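Local structure of 2-oxoadipate dioxygenase/decarboxylase (6W1G) at residues S11-F16 with M91-V96; A85-V90 with E163-C168; A250-P255 with L263-S268; R259-L264 with I295-A300. The protein catalyses the iron(II)-dependent decarboxylation and hydroxylation of 2-oxoadipate with dioxygen to give D-2-hydroxyglutarate, a step of D-lysine catabolism. All blocks are in the same frame, centred on the assembly; numbering follows the deposited sequence.

How the interactions relate
The four contacts form two pairs lying on opposite sides of the chain's centre. Interactions 1 and 2 come first along the chain, their segments alternating and their centres about 11 Å apart; they meet where helix 78-90 turns toward strand 94-100 of the mixed sheet. Interactions 3 and 4 follow, about 9 Å apart between centres, sharing Leu263 and Leu264 and the two-stranded antiparallel sheet 264-275/288-298. Between the pairs, centres are about 22 to 34 Å apart. Interactions 1 and 2 join helices 9-27 and 159-171 to helix 78-90 and the turn after it; interactions 3 and 4 build the region beside the metal site, with the side chains of Gln266 and Glu296 about 5 Å from the nickel.

Interaction 1: S11-F16 with M91-V96; sequences SIRAQF and MGMQPV
Phe16 and Met91 cross at about a right angle, the thioether reaching over one face of the ring. Met91 CE stands 3.9 Å from the Phe16 ring centroid and only 19° off the ring normal, a CH-pi contact displaced toward the rim. Met91 SD, 4.1 Å from the Phe16 ring centroid and oblique to it, makes this a Met-aromatic contact; SD also presses on Phe16 CB. One turn earlier on helix 9-27, Ile12 CG2 touches Met91 CG at 3.7 Å, also with the two side chains at roughly a right angle.

Arg13 reaches the backbone carbonyl of Met91 with the edge of its guanidinium. Its chain bends at chi3 (62°), bringing NE back from the extended line. NH1 donates to Met91 O at 2.8 Å with an N-H...O angle of 152°, the oxygen lying close to the guanidinium plane. On the way, Arg13 CD packs 3.5 Å from Met93 CG. Asp10 forms a salt bridge with NH2, and Ser124 O accepts from NE.

Gly92, with positive phi, is the C-prime residue of the Schellman motif that ends helix 78-90: Met93 N bonds to Phe88 O and Gly92 N to Ala89 O. A guanidinium bound to a carbonyl just past this helix end would probably be favoured by the helix dipole, while the thioether and the Phe16 ring make the apolar half of the contact.

Interaction 2: A85-V90 with E163-C168; sequences ARLFAV and ELIAQC
The axes of segments 85-90 and 163-168 pass 9.6 Å apart at a crossing angle of 61°, and the backbones come nearest at Leu87 and Ile165, whose CA atoms are 6.1 Å apart. Ile165 is central to the contact, and its two branches go to different residues of helix 78-90: CG1 and CD1 to Leu87 and Val90, CG2 to Arg86.

With CG1 anti to the carbonyl carbon (chi1 -66°), Ile165 sends this branch to Leu87, where CD1 lies 3.7 Å from Leu87 CA and also meets CB. The other branch turns to Arg86: Ile165 CG2 lies over one face of the guanidinium, 3.6 Å above its plane and displaced toward the rim. It also packs against Arg86 CB, at 3.8 Å, so both the aliphatic root and the flat head of the arginine meet this methyl. The nearest guanidinium atom is NH2, which also passes close to the backbone of Ala166. A turn further along both helices, both methyls of Val90 face the sulfur of Cys168, with CG1 4.0 Å from SG. Val90 CG2 also meets Ile165 CG1, at 4.2 Å.

Phe182 of helix 176-188 touches Leu87, Val90 and Ile165, extending the apolar cluster to a third helix. The polar end of Arg86 is engaged by Glu169, whose OE2 forms a salt bridge with NE. Across the two segments themselves the joint therefore depends on shape and apolar contact, while the charge of Arg86 at its margin, with a methyl resting on its face, is probably balanced by Glu169 of helix 159-171.

Interaction 3: A250-P255 with L263-S268; sequences AVVEGP and LLRQTS
Val252 CG1 lies over one face of the Arg265 guanidinium, 3.7 Å from NH2, the two side chains crossing at about a right angle. An ordered water sits at the edge in the guanidinium plane and accepts from NH2 at 2.8 Å. Pro255 O approaches obliquely and takes a weak bond from NE at 2.8 Å. The same water lies within hydrogen-bonding range of Val252 O and Pro255 O, linking the head of the arginine to these two carbonyls.

The other flat groups are those of Glu253 and Gln266, carboxylate and amide turned 74° against each other. Gln266 NE2 donates to Glu253 OE1 at 2.7 Å from above the carboxylate plane, while the acceptor stays in the amide plane. The backbones of the same two residues form a single antiparallel hydrogen-bonded pair, Glu253 N to Gln266 O at 2.9 Å and Gln266 N to Glu253 O at 3.0 Å. Gly254 permits the close approach, since a CB there would clash with Leu264 O, at 2.2 Å; at its backbone angles a CB would also jam against the preceding carbonyl oxygen. Leu264 O is buried without a polar partner.

An alanine in place of Arg265 would probably leave Asp235 without its salt-bridge mate, take one donor from Pro255 O and from the water, and open a gap beside Val252.

The loop thus pairs with one edge of strand 264-275, whose other edge carries strand 288-298. Helices 234-240 and 330-341 pack on Arg265, while the Gln266 side chain touches Glu294, a ligand of the metal.

Interaction 4: R259-L264 with I295-A300; sequences RHPILL and IEQRGA
Gly299 packs against Pro261 and Ile262 at the open end of the beta-hairpin formed by strands 264-275 and 288-298, whose pairing continues into the flanking loops. This end is tight. Ala300 N donates to Pro261 O at 2.9 Å from above the carbonyl plane, Leu263 N to Ala300 O at 2.8 Å, and Gly299 N to Leu263 O at 2.8 Å. A CB on Gly299 would clash with Pro261 C, at 2.6 Å, so a side chain here would not fit with the backbones this close. Leu264 and Arg298 continue the register as a non-hydrogen-bonded pair, and Leu264 CA makes a CA-H...O contact with Gln297 O.

The partly exposed side is looser: the Pro261 ring crosses the Gln297 amide and touches it through CG and NE2, at 3.6 Å, while Gln297 OE1 is bonded to Ile234 N.

On the buried face Leu264 and Arg298 lie side by side, pointing the same way. Glu296 OE2 meets the edge of the guanidinium in plane, joined in a salt bridge by weak bonds from NE and NH2. It also bonds to ND1 of the metal ligand His70. Asp398 O and Tyr396 O hold NH1, and Phe399 adds a cation-pi contact. An alanine in place of Arg298 would probably leave the Glu296 carboxylate without this positive mate, though still bonded to His70, and Leu264 CD2 without the face it rests on. Leu264 CD2 stands 3.4 Å above the guanidinium plane, displaced toward the rim, and 3.7 Å from Glu296 OE1.

Interaction 1: S11-F16 with M91-V96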
# COMPACT_ATOMS: atom_id res chain seq x y z
N SER A 11 -18.05 0.80 -1.38
CA SER A 11 -18.44 2.20 -1.29
C SER A 11 -18.05 2.79 0.06
O SER A 11 -17.66 3.95 0.14
CB SER A 11 -19.93 2.38 -1.55
OG SER A 11 -20.74 1.91 -0.50
N ILE A 12 -18.20 2.02 1.13
CA ILE A 12 -17.76 2.49 2.44
C ILE A 12 -16.24 2.74 2.43
O ILE A 12 -15.77 3.76 2.96
CB ILE A 12 -18.12 1.49 3.56
CG1 ILE A 12 -19.61 1.14 3.52
CG2 ILE A 12 -17.81 2.08 4.92
CD1 ILE A 12 -20.05 0.16 4.61
N ARG A 13 -15.47 1.83 1.83
CA ARG A 13 -14.03 2.01 1.73
C ARG A 13 -13.69 3.30 0.99
O ARG A 13 -12.82 4.07 1.42
CB ARG A 13 -13.40 0.81 1.03
CG ARG A 13 -11.91 0.85 1.00
CD ARG A 13 -11.26 -0.42 0.50
NE ARG A 13 -11.62 -0.74 -0.85
CZ ARG A 13 -12.52 -1.61 -1.28
NH1 ARG A 13 -13.25 -2.33 -0.45
NH2 ARG A 13 -12.71 -1.76 -2.58
N ALA A 14 -14.36 3.56 -0.14
CA ALA A 14 -14.06 4.80 -0.88
C ALA A 14 -14.36 6.02 -0.04
O ALA A 14 -13.59 7.00 -0.03
CB ALA A 14 -14.86 4.83 -2.18
N GLN A 15 -15.49 5.99 0.67
CA GLN A 15 -15.85 7.11 1.54
C GLN A 15 -14.86 7.30 2.68
O GLN A 15 -14.50 8.44 3.04
CB GLN A 15 -17.25 6.89 2.08
CG GLN A 15 -18.33 7.12 1.05
CD GLN A 15 -19.70 6.71 1.52
OE1 GLN A 15 -19.85 6.12 2.58
NE2 GLN A 15 -20.70 7.01 0.71
N PHE A 16 -14.41 6.20 3.26
CA PHE A 16 -13.44 6.26 4.34
C PHE A 16 -12.11 6.82 3.86
O PHE A 16 -11.52 7.69 4.51
CB PHE A 16 -13.25 4.87 4.95
CG PHE A 16 -12.26 4.81 6.08
CD1 PHE A 16 -12.60 5.22 7.35
CD2 PHE A 16 -10.99 4.35 5.87
CE1 PHE A 16 -11.68 5.18 8.40
CE2 PHE A 16 -10.08 4.32 6.91
CZ PHE A 16 -10.42 4.74 8.17
N MET A 91 -15.32 -2.60 5.56
CA MET A 91 -15.00 -1.92 4.31
C MET A 91 -14.41 -2.86 3.27
O MET A 91 -13.75 -2.38 2.33
CB MET A 91 -14.06 -0.76 4.60
CG MET A 91 -14.70 0.23 5.52
SD MET A 91 -13.75 1.70 5.83
CE MET A 91 -12.53 1.08 6.74
N GLY A 92 -14.61 -4.17 3.41
CA GLY A 92 -14.16 -5.06 2.39
C GLY A 92 -12.65 -5.22 2.30
O GLY A 92 -12.15 -5.63 1.25
N MET A 93 -11.94 -4.90 3.38
CA MET A 93 -10.48 -4.94 3.38
C MET A 93 -10.04 -6.14 4.18
O MET A 93 -10.45 -6.27 5.34
CB MET A 93 -9.95 -3.65 3.99
CG MET A 93 -10.30 -2.44 3.15
SD MET A 93 -10.14 -0.84 4.00
CE MET A 93 -8.37 -0.74 3.99
N GLN A 94 -9.24 -6.98 3.65
CA GLN A 94 -8.71 -8.19 4.23
C GLN A 94 -7.22 -8.08 4.42
O GLN A 94 -6.56 -7.37 3.66
CB GLN A 94 -9.01 -9.40 3.36
CG GLN A 94 -10.47 -9.56 3.09
CD GLN A 94 -10.73 -10.71 2.14
OE1 GLN A 94 -10.23 -11.82 2.35
NE2 GLN A 94 -11.49 -10.45 1.07
N PRO A 95 -6.63 -8.81 5.38
CA PRO A 95 -5.16 -8.74 5.57
C PRO A 95 -4.42 -9.52 4.49
O PRO A 95 -4.69 -10.71 4.31
CB PRO A 95 -4.97 -9.37 6.95
CG PRO A 95 -6.17 -10.29 7.08
CD PRO A 95 -7.31 -9.65 6.39
N VAL A 96 -3.52 -8.84 3.80
CA VAL A 96 -2.77 -9.44 2.70
C VAL A 96 -1.29 -9.23 2.99
O VAL A 96 -0.85 -8.10 3.23
CB VAL A 96 -3.15 -8.82 1.34
CG1 VAL A 96 -2.33 -9.47 0.25
CG2 VAL A 96 -4.63 -8.94 1.11

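Interaction 2: A85-V90 with E163-C168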
# COMPACT_ATOMS: atom_id res chain seq x y z
N ALA A 85 -8.74 -5.50 12.33
CA ALA A 85 -9.12 -6.35 11.21
C ALA A 85 -10.63 -6.37 11.04
O ALA A 85 -11.14 -6.36 9.91
CB ALA A 85 -8.59 -7.75 11.43
N ARG A 86 -11.37 -6.44 12.15
CA ARG A 86 -12.83 -6.42 12.07
C ARG A 86 -13.35 -5.09 11.53
O ARG A 86 -14.31 -5.04 10.78
CB ARG A 86 -13.46 -6.72 13.43
CG ARG A 86 -13.15 -8.11 13.93
CD ARG A 86 -13.61 -8.26 15.39
NE ARG A 86 -15.05 -8.08 15.52
CZ ARG A 86 -15.65 -7.37 16.46
NH1 ARG A 86 -14.94 -6.73 17.39
NH2 ARG A 86 -16.98 -7.28 16.45
N LEU A 87 -12.74 -3.98 11.97
CA LEU A 87 -13.08 -2.66 11.46
C LEU A 87 -12.89 -2.59 9.95
O LEU A 87 -13.78 -2.14 9.21
CB LEU A 87 -12.20 -1.63 12.18
CG LEU A 87 -12.49 -0.16 11.94
CD1 LEU A 87 -12.06 0.69 13.14
CD2 LEU A 87 -11.82 0.33 10.68
N PHE A 88 -11.73 -3.04 9.48
CA PHE A 88 -11.46 -2.98 8.06
C PHE A 88 -12.31 -3.95 7.25
O PHE A 88 -12.61 -3.67 6.09
CB PHE A 88 -9.96 -3.20 7.81
CG PHE A 88 -9.08 -2.07 8.24
CD1 PHE A 88 -9.41 -0.77 7.97
CD2 PHE A 88 -7.88 -2.33 8.88
CE1 PHE A 88 -8.56 0.26 8.34
CE2 PHE A 88 -7.07 -1.31 9.26
CZ PHE A 88 -7.42 -0.03 9.00
N ALA A 89 -12.75 -5.04 7.85
CA ALA A 89 -13.62 -5.97 7.14
C ALA A 89 -14.97 -5.35 6.81
O ALA A 89 -15.56 -5.70 5.79
CB ALA A 89 -13.80 -7.26 7.97
N VAL A 90 -15.44 -4.38 7.61
CA VAL A 90 -16.67 -3.65 7.27
C VAL A 90 -16.54 -3.01 5.91
O VAL A 90 -17.51 -2.85 5.16
CB VAL A 90 -16.98 -2.59 8.36
CG1 VAL A 90 -18.15 -1.72 7.93
CG2 VAL A 90 -17.25 -3.29 9.67
N GLU A 163 -19.88 -0.87 18.22
CA GLU A 163 -21.27 -1.28 18.03
C GLU A 163 -21.57 -1.52 16.56
O GLU A 163 -22.25 -2.48 16.20
CB GLU A 163 -22.21 -0.21 18.57
CG GLU A 163 -22.23 -0.10 20.07
CD GLU A 163 -22.97 1.10 20.58
OE1 GLU A 163 -23.50 1.96 19.81
OE2 GLU A 163 -23.02 1.22 21.82
N LEU A 164 -21.10 -0.60 15.69
CA LEU A 164 -21.44 -0.71 14.28
C LEU A 164 -20.68 -1.85 13.60
O LEU A 164 -21.23 -2.50 12.70
CB LEU A 164 -21.18 0.62 13.58
CG LEU A 164 -22.21 1.70 13.93
CD1 LEU A 164 -21.71 3.10 13.54
CD2 LEU A 164 -23.53 1.40 13.21
N ILE A 165 -19.46 -2.16 14.05
CA ILE A 165 -18.75 -3.35 13.58
C ILE A 165 -19.54 -4.61 13.92
O ILE A 165 -19.79 -5.48 13.08
CB ILE A 165 -17.34 -3.42 14.18
CG1 ILE A 165 -16.48 -2.25 13.66
CG2 ILE A 165 -16.67 -4.72 13.84
CD1 ILE A 165 -15.19 -2.07 14.41
N ALA A 166 -20.01 -4.70 15.17
CA ALA A 166 -20.78 -5.87 15.60
C ALA A 166 -22.09 -5.97 14.83
O ALA A 166 -22.52 -7.07 14.43
CB ALA A 166 -21.01 -5.81 17.11
N GLN A 167 -22.76 -4.83 14.63
CA GLN A 167 -24.00 -4.79 13.88
C GLN A 167 -23.79 -5.26 12.45
O GLN A 167 -24.58 -6.07 11.91
CB GLN A 167 -24.56 -3.39 13.90
CG GLN A 167 -25.87 -3.26 13.19
CD GLN A 167 -26.37 -1.83 13.16
OE1 GLN A 167 -26.28 -1.11 14.16
NE2 GLN A 167 -26.95 -1.43 12.06
N CYS A 168 -22.73 -4.77 11.80
CA CYS A 168 -22.43 -5.16 10.43
C CYS A 168 -22.26 -6.67 10.34
O CYS A 168 -22.78 -7.32 9.43
CB CYS A 168 -21.17 -4.43 9.96
SG CYS A 168 -20.77 -4.72 8.28

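Interaction 3: A250-P255 with L263-S268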
# COMPACT_ATOMS: atom_id res chain seq x y z
N ALA A 250 16.74 11.74 -1.79
CA ALA A 250 17.19 11.46 -3.15
C ALA A 250 17.18 9.97 -3.46
O ALA A 250 16.93 9.60 -4.61
CB ALA A 250 18.61 11.98 -3.33
N VAL A 251 17.45 9.11 -2.49
CA VAL A 251 17.34 7.68 -2.70
C VAL A 251 15.87 7.31 -2.84
O VAL A 251 15.05 7.57 -1.95
CB VAL A 251 17.96 6.92 -1.53
CG1 VAL A 251 17.66 5.45 -1.64
CG2 VAL A 251 19.47 7.14 -1.47
N VAL A 252 15.52 6.69 -3.94
CA VAL A 252 14.17 6.19 -4.16
C VAL A 252 14.20 4.70 -3.90
O VAL A 252 15.02 3.97 -4.50
CB VAL A 252 13.72 6.52 -5.59
CG1 VAL A 252 12.35 5.91 -5.87
CG2 VAL A 252 13.70 8.02 -5.82
N GLU A 253 13.30 4.23 -3.04
CA GLU A 253 13.19 2.80 -2.79
C GLU A 253 12.45 2.13 -3.93
O GLU A 253 11.55 2.74 -4.52
CB GLU A 253 12.44 2.52 -1.49
CG GLU A 253 13.13 3.10 -0.26
CD GLU A 253 12.40 2.73 0.99
OE1 GLU A 253 11.56 3.54 1.46
OE2 GLU A 253 12.61 1.61 1.48
N GLY A 254 12.83 0.88 -4.23
CA GLY A 254 12.26 0.11 -5.30
C GLY A 254 13.21 -0.01 -6.47
O GLY A 254 14.38 0.36 -6.41
N PRO A 255 12.72 -0.55 -7.59
CA PRO A 255 13.55 -0.64 -8.80
C PRO A 255 13.89 0.74 -9.33
O PRO A 255 13.27 1.72 -8.95
CB PRO A 255 12.64 -1.38 -9.79
CG PRO A 255 11.25 -0.94 -9.37
CD PRO A 255 11.31 -0.90 -7.85
N LEU A 263 6.70 -3.72 -9.29
CA LEU A 263 6.46 -3.47 -7.87
C LEU A 263 6.06 -2.02 -7.66
O LEU A 263 5.06 -1.58 -8.24
CB LEU A 263 7.62 -3.93 -6.99
CG LEU A 263 7.93 -5.42 -7.11
CD1 LEU A 263 9.04 -5.82 -6.13
CD2 LEU A 263 6.73 -6.29 -6.88
N LEU A 264 6.77 -1.25 -6.83
CA LEU A 264 6.49 0.16 -6.67
C LEU A 264 7.82 0.87 -6.43
O LEU A 264 8.82 0.25 -6.09
CB LEU A 264 5.47 0.43 -5.58
CG LEU A 264 5.86 0.12 -4.15
CD1 LEU A 264 6.73 1.19 -3.51
CD2 LEU A 264 4.61 -0.05 -3.30
N ARG A 265 7.78 2.20 -6.56
CA ARG A 265 8.87 3.07 -6.17
C ARG A 265 8.32 4.07 -5.17
O ARG A 265 7.15 4.46 -5.26
CB ARG A 265 9.41 3.83 -7.36
CG ARG A 265 9.91 2.93 -8.48
CD ARG A 265 10.54 3.71 -9.63
NE ARG A 265 11.89 4.13 -9.25
CZ ARG A 265 12.54 5.18 -9.73
NH1 ARG A 265 11.98 5.97 -10.62
NH2 ARG A 265 13.78 5.43 -9.30
N GLN A 266 9.13 4.44 -4.17
CA GLN A 266 8.65 5.34 -3.14
C GLN A 266 9.78 6.20 -2.57
O GLN A 266 10.96 5.80 -2.58
CB GLN A 266 8.00 4.60 -1.97
CG GLN A 266 8.96 3.68 -1.24
CD GLN A 266 8.32 2.76 -0.18
OE1 GLN A 266 7.19 2.24 -0.32
NE2 GLN A 266 9.09 2.54 0.88
N THR A 267 9.42 7.39 -2.10
CA THR A 267 10.37 8.19 -1.32
C THR A 267 9.56 8.99 -0.31
O THR A 267 8.33 8.97 -0.30
CB THR A 267 11.32 9.05 -2.19
OG1 THR A 267 12.33 9.59 -1.35
CG2 THR A 267 10.60 10.12 -2.91
N SER A 268 10.27 9.66 0.58
CA SER A 268 9.70 10.28 1.77
C SER A 268 10.20 11.71 1.92
O SER A 268 11.18 12.13 1.28
CB SER A 268 10.03 9.47 3.05
OG SER A 268 11.44 9.48 3.24
O HOH W 1 14.59 3.59 -7.29

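Interaction 4: R259-L264 with I295-A300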
# COMPACT_ATOMS: atom_id res chain seq x y z
N ARG A 259 10.73 1.61 -18.42
CA ARG A 259 9.59 1.80 -19.31
C ARG A 259 8.36 1.06 -18.79
O ARG A 259 7.23 1.56 -18.93
CB ARG A 259 9.92 1.28 -20.70
CG ARG A 259 10.98 2.09 -21.41
CD ARG A 259 11.45 1.47 -22.72
NE ARG A 259 12.51 0.48 -22.52
CZ ARG A 259 12.56 -0.73 -23.06
NH1 ARG A 259 11.60 -1.14 -23.89
NH2 ARG A 259 13.58 -1.53 -22.79
N HIS A 260 8.56 -0.12 -18.19
CA HIS A 260 7.47 -0.95 -17.68
C HIS A 260 7.79 -1.21 -16.22
O HIS A 260 8.46 -2.21 -15.87
CB HIS A 260 7.34 -2.21 -18.53
CG HIS A 260 6.93 -1.86 -19.90
ND1 HIS A 260 5.67 -1.37 -20.19
CD2 HIS A 260 7.62 -1.83 -21.06
CE1 HIS A 260 5.60 -1.08 -21.47
NE2 HIS A 260 6.76 -1.37 -22.02
N PRO A 261 7.35 -0.31 -15.34
CA PRO A 261 7.68 -0.41 -13.92
C PRO A 261 7.23 -1.72 -13.32
O PRO A 261 6.23 -2.33 -13.74
CB PRO A 261 6.96 0.81 -13.31
CG PRO A 261 7.03 1.81 -14.49
CD PRO A 261 6.63 0.93 -15.66
N ILE A 262 7.92 -2.12 -12.26
CA ILE A 262 7.64 -3.32 -11.49
C ILE A 262 7.54 -2.96 -10.01
O ILE A 262 8.20 -2.05 -9.52
CB ILE A 262 8.70 -4.43 -11.73
CG1 ILE A 262 10.11 -3.95 -11.37
CG2 ILE A 262 8.61 -4.91 -13.18
CD1 ILE A 262 11.18 -5.00 -11.64
N LEU A 263 6.70 -3.72 -9.29
CA LEU A 263 6.46 -3.47 -7.87
C LEU A 263 6.06 -2.02 -7.66
O LEU A 263 5.06 -1.58 -8.24
CB LEU A 263 7.62 -3.93 -6.99
CG LEU A 263 7.93 -5.42 -7.11
CD1 LEU A 263 9.04 -5.82 -6.13
CD2 LEU A 263 6.73 -6.29 -6.88
N LEU A 264 6.77 -1.25 -6.83
CA LEU A 264 6.49 0.16 -6.67
C LEU A 264 7.82 0.87 -6.43
O LEU A 264 8.82 0.25 -6.09
CB LEU A 264 5.47 0.43 -5.58
CG LEU A 264 5.86 0.12 -4.15
CD1 LEU A 264 6.73 1.19 -3.51
CD2 LEU A 264 4.61 -0.05 -3.30
N ILE A 295 5.45 9.44 -1.07
CA ILE A 295 4.89 9.41 -2.42
C ILE A 295 5.29 8.08 -3.04
O ILE A 295 6.39 7.59 -2.82
CB ILE A 295 5.42 10.63 -3.24
CG1 ILE A 295 4.84 10.68 -4.63
CG2 ILE A 295 6.94 10.67 -3.31
CD1 ILE A 295 3.37 10.85 -4.69
N GLU A 296 4.40 7.52 -3.87
CA GLU A 296 4.69 6.23 -4.53
C GLU A 296 4.18 6.22 -5.95
O GLU A 296 3.24 6.93 -6.32
CB GLU A 296 4.10 5.05 -3.77
CG GLU A 296 2.59 4.84 -3.87
CD GLU A 296 2.03 3.76 -2.89
OE1 GLU A 296 2.83 3.02 -2.33
OE2 GLU A 296 0.82 3.66 -2.68
N GLN A 297 4.83 5.37 -6.75
CA GLN A 297 4.44 5.05 -8.10
C GLN A 297 4.29 3.52 -8.14
O GLN A 297 5.19 2.81 -7.71
CB GLN A 297 5.53 5.49 -9.10
CG GLN A 297 5.15 5.21 -10.56
CD GLN A 297 6.24 5.48 -11.52
OE1 GLN A 297 7.13 6.33 -11.31
NE2 GLN A 297 6.19 4.81 -12.64
N ARG A 298 3.17 3.01 -8.66
CA ARG A 298 2.88 1.58 -8.63
C ARG A 298 2.97 0.99 -10.02
O ARG A 298 2.33 1.50 -10.93
CB ARG A 298 1.51 1.28 -7.99
CG ARG A 298 1.54 1.51 -6.52
CD ARG A 298 0.18 1.24 -5.84
NE ARG A 298 0.35 1.28 -4.40
CZ ARG A 298 0.80 0.26 -3.68
NH1 ARG A 298 0.95 -0.96 -4.22
NH2 ARG A 298 1.10 0.45 -2.40
N GLY A 299 3.74 -0.08 -10.14
CA GLY A 299 3.95 -0.81 -11.37
C GLY A 299 3.40 -2.22 -11.31
O GLY A 299 2.41 -2.47 -10.63
N ALA A 300 4.02 -3.13 -12.06
CA ALA A 300 3.50 -4.48 -12.25
C ALA A 300 3.72 -5.36 -11.04
O ALA A 300 4.82 -5.44 -10.46
CB ALA A 300 4.20 -5.10 -13.44